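Local atomic coordinates of GCN5-related N-acetyltransferase (PDB entry 4IUS), a protein that probably transfers an acyl group to an acceptor molecule, as members of the GCN5-related N-acetyltransferase family do. Residues 107-112 with 239-244; 115-120 with 203-208; 122-127 with 165-170; 139-144 with 173-178; 185-190 with 222-227. The protein carries 1 engineered substitution. All blocks are in the same frame, centred on the assembly; numbering follows the deposited sequence.

Contact 1: residues 107-112 with 239-244; sequences LAVEPG and LGYEPK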
# COMPACT_ATOMS: atom_id res chain seq x y z
N LEU A 107 6.72 6.75 -3.41
CA LEU A 107 8.16 6.68 -3.53
C LEU A 107 8.53 5.29 -4.03
O LEU A 107 7.87 4.32 -3.70
CB LEU A 107 8.85 6.90 -2.20
CG LEU A 107 8.45 8.14 -1.34
CD1 LEU A 107 9.33 8.25 -0.08
CD2 LEU A 107 8.35 9.43 -2.08
N ALA A 108 9.53 5.19 -4.89
CA ALA A 108 9.87 3.91 -5.49
C ALA A 108 11.38 3.70 -5.57
O ALA A 108 12.14 4.67 -5.60
CB ALA A 108 9.21 3.69 -6.86
N VAL A 109 11.78 2.44 -5.67
CA VAL A 109 13.19 2.10 -5.79
C VAL A 109 13.30 0.78 -6.58
O VAL A 109 12.41 -0.09 -6.55
CB VAL A 109 13.89 1.96 -4.40
CG1 VAL A 109 13.42 0.69 -3.64
CG2 VAL A 109 15.42 1.97 -4.56
N GLU A 110 14.40 0.65 -7.31
CA GLU A 110 14.72 -0.56 -8.08
C GLU A 110 15.95 -1.23 -7.45
O GLU A 110 16.69 -0.58 -6.70
CB GLU A 110 15.03 -0.21 -9.52
CG GLU A 110 13.78 0.24 -10.27
CD GLU A 110 14.00 0.43 -11.76
OE1 GLU A 110 15.01 1.05 -12.16
OE2 GLU A 110 13.14 -0.03 -12.55
N PRO A 111 16.16 -2.52 -7.77
CA PRO A 111 17.20 -3.25 -6.99
C PRO A 111 18.60 -2.64 -6.95
O PRO A 111 19.27 -2.66 -5.90
CB PRO A 111 17.17 -4.64 -7.65
CG PRO A 111 15.76 -4.79 -8.07
CD PRO A 111 15.34 -3.45 -8.56
N GLY A 112 19.06 -2.14 -8.08
CA GLY A 112 20.41 -1.61 -8.20
C GLY A 112 20.59 -0.31 -7.44
O GLY A 112 21.71 0.14 -7.25
N LEU A 239 17.70 5.45 1.56
CA LEU A 239 17.63 4.08 1.12
C LEU A 239 17.59 3.90 -0.40
O LEU A 239 17.59 2.78 -0.91
CB LEU A 239 16.35 3.44 1.69
CG LEU A 239 16.13 3.62 3.21
CD1 LEU A 239 14.88 2.83 3.62
CD2 LEU A 239 17.32 3.21 4.02
N GLY A 240 17.52 5.03 -1.13
CA GLY A 240 17.42 5.03 -2.57
C GLY A 240 16.02 5.30 -3.10
O GLY A 240 15.86 5.41 -4.31
N TYR A 241 15.01 5.37 -2.24
CA TYR A 241 13.66 5.66 -2.71
C TYR A 241 13.58 7.10 -3.19
O TYR A 241 14.14 8.02 -2.57
CB TYR A 241 12.67 5.47 -1.56
CG TYR A 241 12.21 4.03 -1.31
CD1 TYR A 241 11.10 3.55 -1.93
CD2 TYR A 241 12.87 3.21 -0.42
CE1 TYR A 241 10.70 2.25 -1.75
CE2 TYR A 241 12.44 1.91 -0.19
CZ TYR A 241 11.36 1.43 -0.85
OH TYR A 241 10.86 0.15 -0.68
N GLU A 242 12.80 7.30 -4.24
CA GLU A 242 12.57 8.62 -4.80
C GLU A 242 11.10 8.77 -5.12
O GLU A 242 10.45 7.81 -5.51
CB GLU A 242 13.35 8.81 -6.09
CG GLU A 242 14.85 8.72 -5.96
CD GLU A 242 15.47 8.87 -7.32
OE1 GLU A 242 15.35 9.98 -7.85
OE2 GLU A 242 16.01 7.88 -7.89
N PRO A 243 10.60 10.01 -5.04
CA PRO A 243 9.20 10.24 -5.44
C PRO A 243 9.00 9.99 -6.92
O PRO A 243 9.78 10.50 -7.73
CB PRO A 243 8.94 11.70 -5.06
CG PRO A 243 10.26 12.28 -4.97
CD PRO A 243 11.26 11.24 -4.58
N LYS A 244 7.97 9.23 -7.28
CA LYS A 244 7.72 8.87 -8.66
C LYS A 244 6.26 9.06 -9.09
O LYS A 244 6.00 9.07 -10.29
CB LYS A 244 8.14 7.42 -8.91
CG LYS A 244 9.65 7.22 -8.90
CD LYS A 244 10.34 7.83 -10.12
CE LYS A 244 11.82 7.72 -10.09
NZ LYS A 244 12.26 8.38 -11.34

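Contact 2: residues 115-120 with 203-208; sequences LVPEFP and GALATA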
# COMPACT_ATOMS: atom_id res chain seq x y z
N LEU A 115 19.84 0.98 -0.96
CA LEU A 115 20.94 1.10 0.00
C LEU A 115 20.42 0.60 1.34
O LEU A 115 19.40 1.09 1.83
CB LEU A 115 21.45 2.56 0.11
CG LEU A 115 21.85 3.26 -1.21
CD1 LEU A 115 22.02 4.79 -1.10
CD2 LEU A 115 23.13 2.64 -1.76
N VAL A 116 21.03 -0.45 1.88
CA VAL A 116 20.73 -0.90 3.23
C VAL A 116 21.77 -0.26 4.15
O VAL A 116 22.96 -0.56 4.00
CB VAL A 116 20.70 -2.43 3.37
CG1 VAL A 116 20.37 -2.82 4.80
CG2 VAL A 116 19.71 -3.05 2.38
N PRO A 117 21.35 0.58 5.11
CA PRO A 117 22.30 1.20 6.00
C PRO A 117 23.06 0.22 6.87
O PRO A 117 22.62 -0.91 7.07
CB PRO A 117 21.43 2.10 6.89
CG PRO A 117 20.16 2.29 6.12
CD PRO A 117 19.96 1.00 5.41
N GLU A 118 24.17 0.66 7.43
CA GLU A 118 24.86 -0.14 8.43
C GLU A 118 23.98 -0.29 9.66
O GLU A 118 23.30 0.65 10.08
CB GLU A 118 26.17 0.58 8.80
CG GLU A 118 26.98 -0.05 9.93
CD GLU A 118 28.34 0.59 10.19
OE1 GLU A 118 28.68 1.60 9.54
OE2 GLU A 118 29.06 0.03 11.06
N PHE A 119 24.02 -1.48 10.26
CA PHE A 119 23.25 -1.76 11.46
C PHE A 119 24.07 -1.36 12.70
O PHE A 119 25.25 -1.74 12.79
CB PHE A 119 22.91 -3.25 11.54
CG PHE A 119 21.72 -3.67 10.70
CD1 PHE A 119 21.52 -3.23 9.40
CD2 PHE A 119 20.75 -4.43 11.28
CE1 PHE A 119 20.41 -3.65 8.70
CE2 PHE A 119 19.63 -4.83 10.59
CZ PHE A 119 19.47 -4.44 9.31
N PRO A 120 23.47 -0.62 13.67
CA PRO A 120 24.17 -0.30 14.90
C PRO A 120 24.48 -1.55 15.73
O PRO A 120 23.92 -2.61 15.50
CB PRO A 120 23.22 0.62 15.64
CG PRO A 120 22.22 1.05 14.67
CD PRO A 120 22.15 0.02 13.61
N GLY A 203 13.26 1.96 11.96
CA GLY A 203 12.22 1.87 10.93
C GLY A 203 12.77 1.89 9.54
O GLY A 203 12.31 1.18 8.66
N ALA A 204 13.79 2.70 9.34
CA ALA A 204 14.49 2.76 8.06
C ALA A 204 15.22 1.43 7.78
O ALA A 204 15.20 0.92 6.65
CB ALA A 204 15.46 3.96 8.03
N LEU A 205 15.85 0.85 8.80
CA LEU A 205 16.48 -0.48 8.62
C LEU A 205 15.47 -1.51 8.21
O LEU A 205 15.70 -2.34 7.32
CB LEU A 205 17.23 -0.96 9.87
CG LEU A 205 18.44 -0.15 10.31
CD1 LEU A 205 19.03 -0.87 11.52
CD2 LEU A 205 19.47 0.05 9.22
N ALA A 206 14.31 -1.49 8.87
CA ALA A 206 13.26 -2.45 8.58
C ALA A 206 12.79 -2.31 7.13
O ALA A 206 12.63 -3.28 6.39
CB ALA A 206 12.11 -2.31 9.56
N THR A 207 12.56 -1.06 6.75
CA THR A 207 12.11 -0.75 5.37
C THR A 207 13.13 -1.25 4.36
O THR A 207 12.78 -1.91 3.39
CB THR A 207 11.90 0.75 5.19
OG1 THR A 207 10.93 1.22 6.14
CG2 THR A 207 11.40 1.08 3.80
N ALA A 208 14.40 -0.97 4.60
CA ALA A 208 15.47 -1.35 3.69
C ALA A 208 15.59 -2.86 3.57
O ALA A 208 15.71 -3.41 2.49
CB ALA A 208 16.79 -0.70 4.13

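Contact 3: residues 122-127 with 165-170; sequences GVTAAV and LIRMDG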
# COMPACT_ATOMS: atom_id res chain seq x y z
N GLY A 122 24.30 -4.35 18.37
CA GLY A 122 23.16 -5.01 19.01
C GLY A 122 21.97 -5.24 18.11
O GLY A 122 21.02 -5.91 18.53
N VAL A 123 22.00 -4.69 16.90
CA VAL A 123 20.83 -4.69 16.03
C VAL A 123 21.02 -5.76 14.94
O VAL A 123 22.06 -5.83 14.29
CB VAL A 123 20.55 -3.30 15.41
CG1 VAL A 123 19.29 -3.32 14.56
CG2 VAL A 123 20.43 -2.23 16.48
N THR A 124 20.00 -6.61 14.77
CA THR A 124 20.04 -7.68 13.79
C THR A 124 18.70 -7.67 13.03
O THR A 124 17.76 -6.99 13.43
CB THR A 124 20.29 -9.04 14.49
OG1 THR A 124 19.19 -9.34 15.38
CG2 THR A 124 21.61 -9.08 15.27
N ALA A 125 18.61 -8.46 11.99
CA ALA A 125 17.39 -8.59 11.21
C ALA A 125 17.11 -10.04 10.90
O ALA A 125 18.04 -10.82 10.72
CB ALA A 125 17.48 -7.85 9.90
N ALA A 126 15.83 -10.37 10.80
CA ALA A 126 15.42 -11.69 10.39
C ALA A 126 14.09 -11.59 9.64
O ALA A 126 13.16 -10.93 10.09
CB ALA A 126 15.24 -12.60 11.61
N VAL A 127 13.93 -12.34 8.56
CA VAL A 127 12.67 -12.49 7.88
C VAL A 127 11.69 -13.21 8.81
O VAL A 127 12.05 -14.15 9.52
CB VAL A 127 12.86 -13.29 6.58
CG1 VAL A 127 13.13 -14.76 6.88
CG2 VAL A 127 11.66 -13.12 5.66
N LEU A 165 11.55 -8.60 10.90
CA LEU A 165 11.73 -8.01 12.22
C LEU A 165 13.16 -7.57 12.37
O LEU A 165 14.11 -8.31 12.08
CB LEU A 165 11.39 -9.06 13.30
CG LEU A 165 9.89 -9.44 13.37
CD1 LEU A 165 9.69 -10.61 14.32
CD2 LEU A 165 9.00 -8.26 13.77
N ILE A 166 13.30 -6.35 12.88
CA ILE A 166 14.58 -5.81 13.33
C ILE A 166 14.61 -6.01 14.84
O ILE A 166 13.64 -5.65 15.54
CB ILE A 166 14.71 -4.31 12.99
CG1 ILE A 166 14.58 -4.05 11.52
CG2 ILE A 166 15.97 -3.70 13.59
CD1 ILE A 166 15.62 -4.70 10.70
N ARG A 167 15.69 -6.61 15.35
CA ARG A 167 15.81 -6.94 16.75
C ARG A 167 16.93 -6.17 17.39
O ARG A 167 17.97 -5.94 16.76
CB ARG A 167 16.04 -8.42 16.91
CG ARG A 167 15.05 -9.28 16.11
CD ARG A 167 15.70 -10.02 14.95
NE ARG A 167 16.74 -10.87 15.53
CZ ARG A 167 16.51 -11.99 16.18
NH1 ARG A 167 17.50 -12.62 16.84
NH2 ARG A 167 15.29 -12.52 16.17
N MSE A 168 16.73 -5.80 18.63
CA MSE A 168 17.75 -5.21 19.45
C MSE A 168 18.04 -6.17 20.60
O MSE A 168 17.11 -6.52 21.36
CB MSE A 168 17.27 -3.84 19.95
CG MSE A 168 18.23 -3.12 20.85
SE MSE A 168 19.90 -2.57 20.06
CE MSE A 168 19.26 -0.91 19.26
N ASP A 169 19.26 -6.64 20.69
CA ASP A 169 19.62 -7.63 21.68
C ASP A 169 18.60 -8.78 21.66
O ASP A 169 18.22 -9.32 22.71
CB ASP A 169 19.77 -6.99 23.06
CG ASP A 169 20.87 -5.98 23.11
OD1 ASP A 169 21.92 -6.19 22.45
OD2 ASP A 169 20.67 -4.98 23.79
N GLY A 170 18.22 -9.21 20.45
CA GLY A 170 17.37 -10.39 20.29
C GLY A 170 15.86 -10.19 20.44
O GLY A 170 15.07 -11.11 20.26
O HOH W 1 19.64 -8.44 17.97

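Contact 4: residues 139-144 with 173-178; sequences AIAGDA and VATAAW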
# COMPACT_ATOMS: atom_id res chain seq x y z
N ALA A 139 1.76 -6.47 15.81
CA ALA A 139 1.68 -5.74 17.06
C ALA A 139 2.58 -4.52 17.04
O ALA A 139 2.19 -3.45 17.55
CB ALA A 139 2.00 -6.64 18.24
N ILE A 140 3.80 -4.64 16.50
CA ILE A 140 4.73 -3.50 16.47
C ILE A 140 4.19 -2.40 15.58
O ILE A 140 4.24 -1.24 15.96
CB ILE A 140 6.15 -3.93 16.08
CG1 ILE A 140 6.75 -4.89 17.11
CG2 ILE A 140 7.00 -2.71 15.75
CD1 ILE A 140 7.96 -5.65 16.59
N ALA A 141 3.68 -2.77 14.40
CA ALA A 141 3.12 -1.82 13.42
C ALA A 141 1.70 -1.34 13.78
O ALA A 141 1.23 -0.42 13.17
CB ALA A 141 3.08 -2.47 12.07
N GLY A 142 1.04 -1.94 14.75
CA GLY A 142 -0.41 -1.93 14.88
C GLY A 142 -1.19 -0.66 15.00
O GLY A 142 -2.37 -0.63 14.63
N ASP A 143 -0.60 0.35 15.61
CA ASP A 143 -1.29 1.63 15.82
C ASP A 143 -1.09 2.58 14.62
O ASP A 143 -1.77 3.60 14.52
CB ASP A 143 -0.89 2.27 17.16
CG ASP A 143 0.62 2.53 17.31
OD1 ASP A 143 1.44 1.83 16.67
OD2 ASP A 143 0.98 3.45 18.09
N ALA A 144 -0.24 2.19 13.67
CA ALA A 144 0.00 2.95 12.46
C ALA A 144 -1.18 2.79 11.47
O ALA A 144 -1.82 1.75 11.39
CB ALA A 144 1.32 2.51 11.82
N VAL A 173 11.93 -5.07 17.72
CA VAL A 173 11.65 -3.67 18.00
C VAL A 173 11.15 -2.85 16.81
O VAL A 173 10.67 -1.73 17.00
CB VAL A 173 12.82 -2.92 18.68
CG1 VAL A 173 13.17 -3.55 20.03
CG2 VAL A 173 14.04 -2.89 17.77
N ALA A 174 11.28 -3.40 15.60
CA ALA A 174 10.82 -2.68 14.40
C ALA A 174 10.48 -3.71 13.35
O ALA A 174 10.91 -4.86 13.41
CB ALA A 174 11.84 -1.69 13.87
N THR A 175 9.67 -3.28 12.38
CA THR A 175 9.17 -4.19 11.39
C THR A 175 8.83 -3.46 10.08
O THR A 175 8.65 -2.24 10.08
CB THR A 175 7.88 -4.90 11.93
OG1 THR A 175 7.50 -5.96 11.03
CG2 THR A 175 6.69 -3.99 12.10
N ALA A 176 8.74 -4.21 9.00
CA ALA A 176 8.23 -3.77 7.70
C ALA A 176 7.82 -5.01 6.92
O ALA A 176 8.26 -6.10 7.23
CB ALA A 176 9.29 -2.97 6.91
N ALA A 177 6.95 -4.82 5.95
CA ALA A 177 6.40 -5.94 5.18
C ALA A 177 6.38 -5.59 3.71
O ALA A 177 6.44 -4.39 3.34
CB ALA A 177 4.97 -6.19 5.66
N TRP A 178 6.28 -6.62 2.87
CA TRP A 178 6.08 -6.41 1.45
C TRP A 178 4.87 -7.23 1.00
O TRP A 178 4.59 -8.31 1.49
CB TRP A 178 7.34 -6.79 0.63
CG TRP A 178 7.71 -8.25 0.55
CD1 TRP A 178 7.38 -9.14 -0.44
CD2 TRP A 178 8.58 -8.98 1.47
NE1 TRP A 178 7.93 -10.35 -0.19
CE2 TRP A 178 8.66 -10.32 0.97
CE3 TRP A 178 9.22 -8.68 2.67
CZ2 TRP A 178 9.38 -11.30 1.61
CZ3 TRP A 178 9.96 -9.68 3.30
CH2 TRP A 178 10.02 -10.97 2.79

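Contact 5: residues 185-190 with 222-227; sequences VTEVAG and LAWLTP. With EDO (1,2-ethanediol), chain E.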
# COMPACT_ATOMS: atom_id res chain seq x y z
N VAL A 185 6.15 -6.01 -9.23
CA VAL A 185 5.97 -4.89 -8.34
C VAL A 185 5.51 -5.39 -6.98
O VAL A 185 4.67 -6.28 -6.87
CB VAL A 185 4.92 -3.89 -8.89
CG1 VAL A 185 4.85 -2.69 -7.98
CG2 VAL A 185 5.25 -3.48 -10.31
N THR A 186 6.11 -4.80 -5.94
CA THR A 186 5.67 -4.98 -4.56
C THR A 186 5.49 -3.61 -3.90
O THR A 186 6.17 -2.67 -4.27
CB THR A 186 6.68 -5.83 -3.74
OG1 THR A 186 6.10 -6.16 -2.46
CG2 THR A 186 8.01 -5.12 -3.54
N GLU A 187 4.59 -3.54 -2.93
CA GLU A 187 4.45 -2.44 -2.03
C GLU A 187 5.09 -2.78 -0.70
O GLU A 187 4.77 -3.84 -0.14
CB GLU A 187 2.98 -2.07 -1.82
CG GLU A 187 2.84 -0.86 -0.91
CD GLU A 187 1.44 -0.50 -0.46
OE1 GLU A 187 0.52 -1.23 -0.85
OE2 GLU A 187 1.29 0.52 0.27
N VAL A 188 5.94 -1.91 -0.18
CA VAL A 188 6.49 -2.04 1.16
C VAL A 188 5.60 -1.20 2.07
O VAL A 188 5.31 -0.03 1.78
CB VAL A 188 7.97 -1.62 1.22
CG1 VAL A 188 8.46 -1.60 2.65
CG2 VAL A 188 8.80 -2.59 0.38
N ALA A 189 5.10 -1.80 3.15
CA ALA A 189 4.13 -1.18 4.03
C ALA A 189 4.26 -1.82 5.39
O ALA A 189 5.17 -2.58 5.67
CB ALA A 189 2.70 -1.33 3.46
N GLY A 190 3.39 -1.48 6.30
CA GLY A 190 3.43 -2.08 7.62
C GLY A 190 4.68 -1.72 8.40
O GLY A 190 5.13 -2.50 9.24
N LEU A 222 10.57 -3.94 -8.75
CA LEU A 222 10.22 -2.58 -8.39
C LEU A 222 9.53 -2.60 -7.02
O LEU A 222 8.60 -3.43 -6.84
CB LEU A 222 9.30 -1.92 -9.44
CG LEU A 222 8.86 -0.49 -9.17
CD1 LEU A 222 10.02 0.49 -9.20
CD2 LEU A 222 7.74 -0.06 -10.15
N ALA A 223 9.89 -1.70 -6.08
CA ALA A 223 9.22 -1.57 -4.79
C ALA A 223 8.75 -0.15 -4.65
O ALA A 223 9.47 0.76 -5.04
CB ALA A 223 10.16 -1.93 -3.63
N TRP A 224 7.55 0.04 -4.10
CA TRP A 224 7.05 1.36 -3.82
C TRP A 224 6.45 1.40 -2.45
O TRP A 224 6.08 0.38 -1.88
CB TRP A 224 6.05 1.84 -4.88
CG TRP A 224 4.77 1.09 -4.91
CD1 TRP A 224 4.50 -0.09 -5.58
CD2 TRP A 224 3.57 1.40 -4.18
NE1 TRP A 224 3.21 -0.50 -5.34
CE2 TRP A 224 2.60 0.37 -4.51
CE3 TRP A 224 3.20 2.42 -3.29
CZ2 TRP A 224 1.31 0.38 -3.99
CZ3 TRP A 224 1.90 2.39 -2.76
CH2 TRP A 224 0.99 1.41 -3.09
N LEU A 225 6.38 2.60 -1.90
CA LEU A 225 5.72 2.86 -0.62
C LEU A 225 5.18 4.25 -0.57
O LEU A 225 5.53 5.10 -1.37
CB LEU A 225 6.64 2.62 0.55
CG LEU A 225 7.91 3.43 0.66
CD1 LEU A 225 7.63 4.82 1.28
CD2 LEU A 225 8.98 2.67 1.47
N THR A 226 4.23 4.45 0.35
CA THR A 226 3.81 5.77 0.70
C THR A 226 4.20 6.04 2.16
O THR A 226 4.08 5.17 3.00
CB THR A 226 2.34 5.98 0.39
OG1 THR A 226 2.10 7.37 0.52
CG2 THR A 226 1.42 5.24 1.33
N PRO A 227 4.77 7.21 2.45
CA PRO A 227 5.38 7.50 3.75
C PRO A 227 4.42 8.07 4.76
O PRO A 227 3.34 8.49 4.40
CB PRO A 227 6.41 8.61 3.41
CG PRO A 227 5.81 9.32 2.29
CD PRO A 227 5.09 8.27 1.48
C1 EDO E . 1.70 -4.25 -5.06
O1 EDO E . 1.42 -2.97 -5.65
C2 EDO E . 1.45 -5.34 -6.10
O2 EDO E . 0.14 -5.91 -5.95
O HOH W 2 3.28 1.84 1.61

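Contact 1: residues 107-112 with 239-244
Val109 sets its CG1 methyl over one face of the Tyr241 ring, 3.7 Å from the ring centroid and shifted toward the rim, a CH-pi contact in which the two side chains cross at about a right angle. A branched residue suits the site because its second methyl, Val109 CG2, can rest on the backbone of Gly240, 3.5 Å from Gly240 O; a CB on the glycine would press on that methyl. At the ring edge and in its plane lies the backbone carbon of Leu107, 3.7 Å from Tyr241 CD1. The phenol OH reaches beyond these strands to Thr211 OG1, which ties the ring to helix 202-216. In the mixed sheet of the acetyltransferase, strands 99-109 and 242-251 run antiparallel, and Ala108 and Glu242 form a hydrogen-bonded pair, Ala108 N to Glu242 O at 2.8 Å and Glu242 N to Ala108 O at 3.0 Å. Their short segments are strongly twisted, with directions 112° apart. Toward solvent the fit loosens. Glu242, Pro243 and Lys244 are exposed, and Pro243 CB lies 3.8 Å from Leu107 CD2. Buried Ala108 brings its CB no nearer 239-244 than Lys244 CG, at 4.1 Å, and the lysine amine leads away.

Contact 2: residues 115-120 with 203-208
Val116 and Ala208 bring their CA atoms to 5.3 Å where the irregular segment 115-120 passes helix 202-216, while the CA atoms of Pro117 and Leu205 stay 6.6 Å apart. Leu205 fills the wider part. Its CG stands anti to the carbonyl carbon (chi1 -65°), and the forked end beyond it is shared by three rings. CD1 sits over the centre of the Phe119 ring, 3.9 Å from the centroid and 6° off the normal, a CH-pi contact; Pro120 CD meets the same methyl tip to tip. The other branch, Leu205 CD2, lies 3.7 Å from Pro117 CB. This helix follows the central strand of the GNAT fold. A malonate ion, probably from the crystallisation liquor, bonds to the backbone N of Gly203 and Ala204, consistent with the helix end that holds the acetyl-CoA pyrophosphate in relatives. Alanine suits position 208, since the chain comes closest there: Ala208 CB lies 3.8 Å from Pro117 CD and 3.9 Å from Leu115 O, a carbonyl buried without a polar partner in the model. Thr207 OG1 turns back along the helix and bonds to Gly203 O at 2.9 Å, satisfying a buried hydroxyl whose side chain packs on Tyr236 and Leu239.

Contact 3: residues 122-127 with 165-170
Thr124 and Arg167 are joined three times. Arg167 N gives a bond of 2.8 Å to Thr124 O, Thr124 N returns one to Arg167 O, and, in the deposited conformer described here, Arg167 NE donates to Thr124 OG1 at 2.9 Å. That last acceptor lies 2° out of the guanidinium plane, though the bond is somewhat bent, at 157°; the threonine hydroxyl is brought there by a chi1 of 63°, which wedges OG1 between the backbone N and the carbonyl carbon. The same hydroxyl is 2.8 Å from a water that also bonds to Gly122 O and to Gly170 N, stitching the turn after Met168 to the strand start. Gly122 itself has a positive phi, and a CB there would crowd Asp169 OD1. Further along, Ala126 and Leu165 form a second hydrogen-bonded pair, with Leu165 N 2.9 Å from Ala126 O. On the opposite face of the strands Val123 CG1 packs tightly on Ile166 CG2 at 3.5 Å, and Ala125 CB meets Ile166 CD1 at 3.7 Å; these apolar side chains face helix 202-216. Such antiparallel pairing of strand 123-127 with strand 161-168 forms one margin of the GNAT sheet, strand 123-127 being outermost within the chain.

Contact 4: residues 139-144 with 173-178
Ile140 packs against Thr175 and the backbone before it, joining helix 131-141 to strand 171-179 in the GNAT fold, in which helices cover both faces of the central sheet. The strand face met here carries Thr175, whereas Ala174 and Ala176 point away, Ala176 toward helix 202-216. From the helix, Ile140 CB comes first to Thr175 CG2, at 4.0 Å. Its CG2 branch, anti to the backbone N, goes deeper: it lies 3.9 Å from Thr175 CG2 and 4.0 Å from Val173 O. The longer branch leaves with CG1 anti to the carbonyl carbon (chi1 -63°), and the tip CD1 comes to the backbone at Ala174 N, 4.1 Å away. A classic beta bulge occurs just there, Val173 and Ala174 both facing Ile166. Isoleucine suits the place because its two branches span this backbone while its sides touch Leu165 and Leu194. An alanine here, without CG2 and CD1, would probably open a gap over the bulged backbone and leave the Thr175 methyl with only CB of this residue to meet. Thr175 divides its work: OG1 bonds to Val164 O on the neighbouring strand, which leaves the methyl for the helix. After Ala141 the chain turns in a type I beta turn closed by Ala144 N to Ala141 O, and small Ala141 adds one contact, its CB lying 3.9 Å from Thr175 CG2.

Contact 5: residues 185-190 with 222-227
Glu187 lays its carboxylate almost flat on the Trp224 indole, the two planes only 12° apart and Glu187 CD 3.3 Å from Trp224 CH2. Next to it over the same face, Glu187 CG makes a CH-pi contact, 3.6 Å from the centroid of the six-membered ring. The extended glutamate chain, with CG anti to the backbone N (chi1 -177°), runs over the indole. At the indole edge Val185 CG1 sits 3.6 Å from Trp224 CD1, and Trp224 NE1 donates to O1 of a 1,2-ethanediol, probably from the crystallisation liquor, at 3.1 Å. A phenylalanine in place of Trp224 has no N-H and a smaller ring, and the glutamate carboxylate would probably lose much of its flat support and be freer to turn. The backbones form the parallel pair that ends the beta-alpha-beta unit through helix 202-216, linked by Thr186 N to Leu222 O, Trp224 N to Thr186 O and Val188 N to Trp224 O. Past Val188 the strands part, the splay that marks the GNAT fold and that in relatives admits the acyl-CoA. A water sits at the fork, 2.7 Å from Glu187 OE2 and 2.8 Å from Val188 O, and accepts from Thr226 N. On the face toward helix 202-216, Thr186 CG2 touches Ala223 CB at 3.8 Å, with Val188 and Leu225 further along, and the threonine hydroxyl bonds to Thr179 O.

Contacts 1, 3 and 5 each join neighbouring strands of one mixed sheet, contact 4 lays a helix on it, and contact 2 fastens the loop before strand 123-127 to helix 202-216. Contact 5 lies about 6 Å from the chain centre, contact 3 about 24 Å. Contacts 1 and 5, with centres about 10 Å apart, share the border of strands 99-109 and 222-225; contacts 3 and 4 are joined across strands 161-168 and 171-179. Along the chain, contact 1 encloses all others. Contact 2 encloses 3 and 4 but crosses 5, because helix 202-216 lies between its two strands in sequence; the helix packs on strands 123-127, 161-168, 185-193 and 222-225, spanning both parts of the sheet.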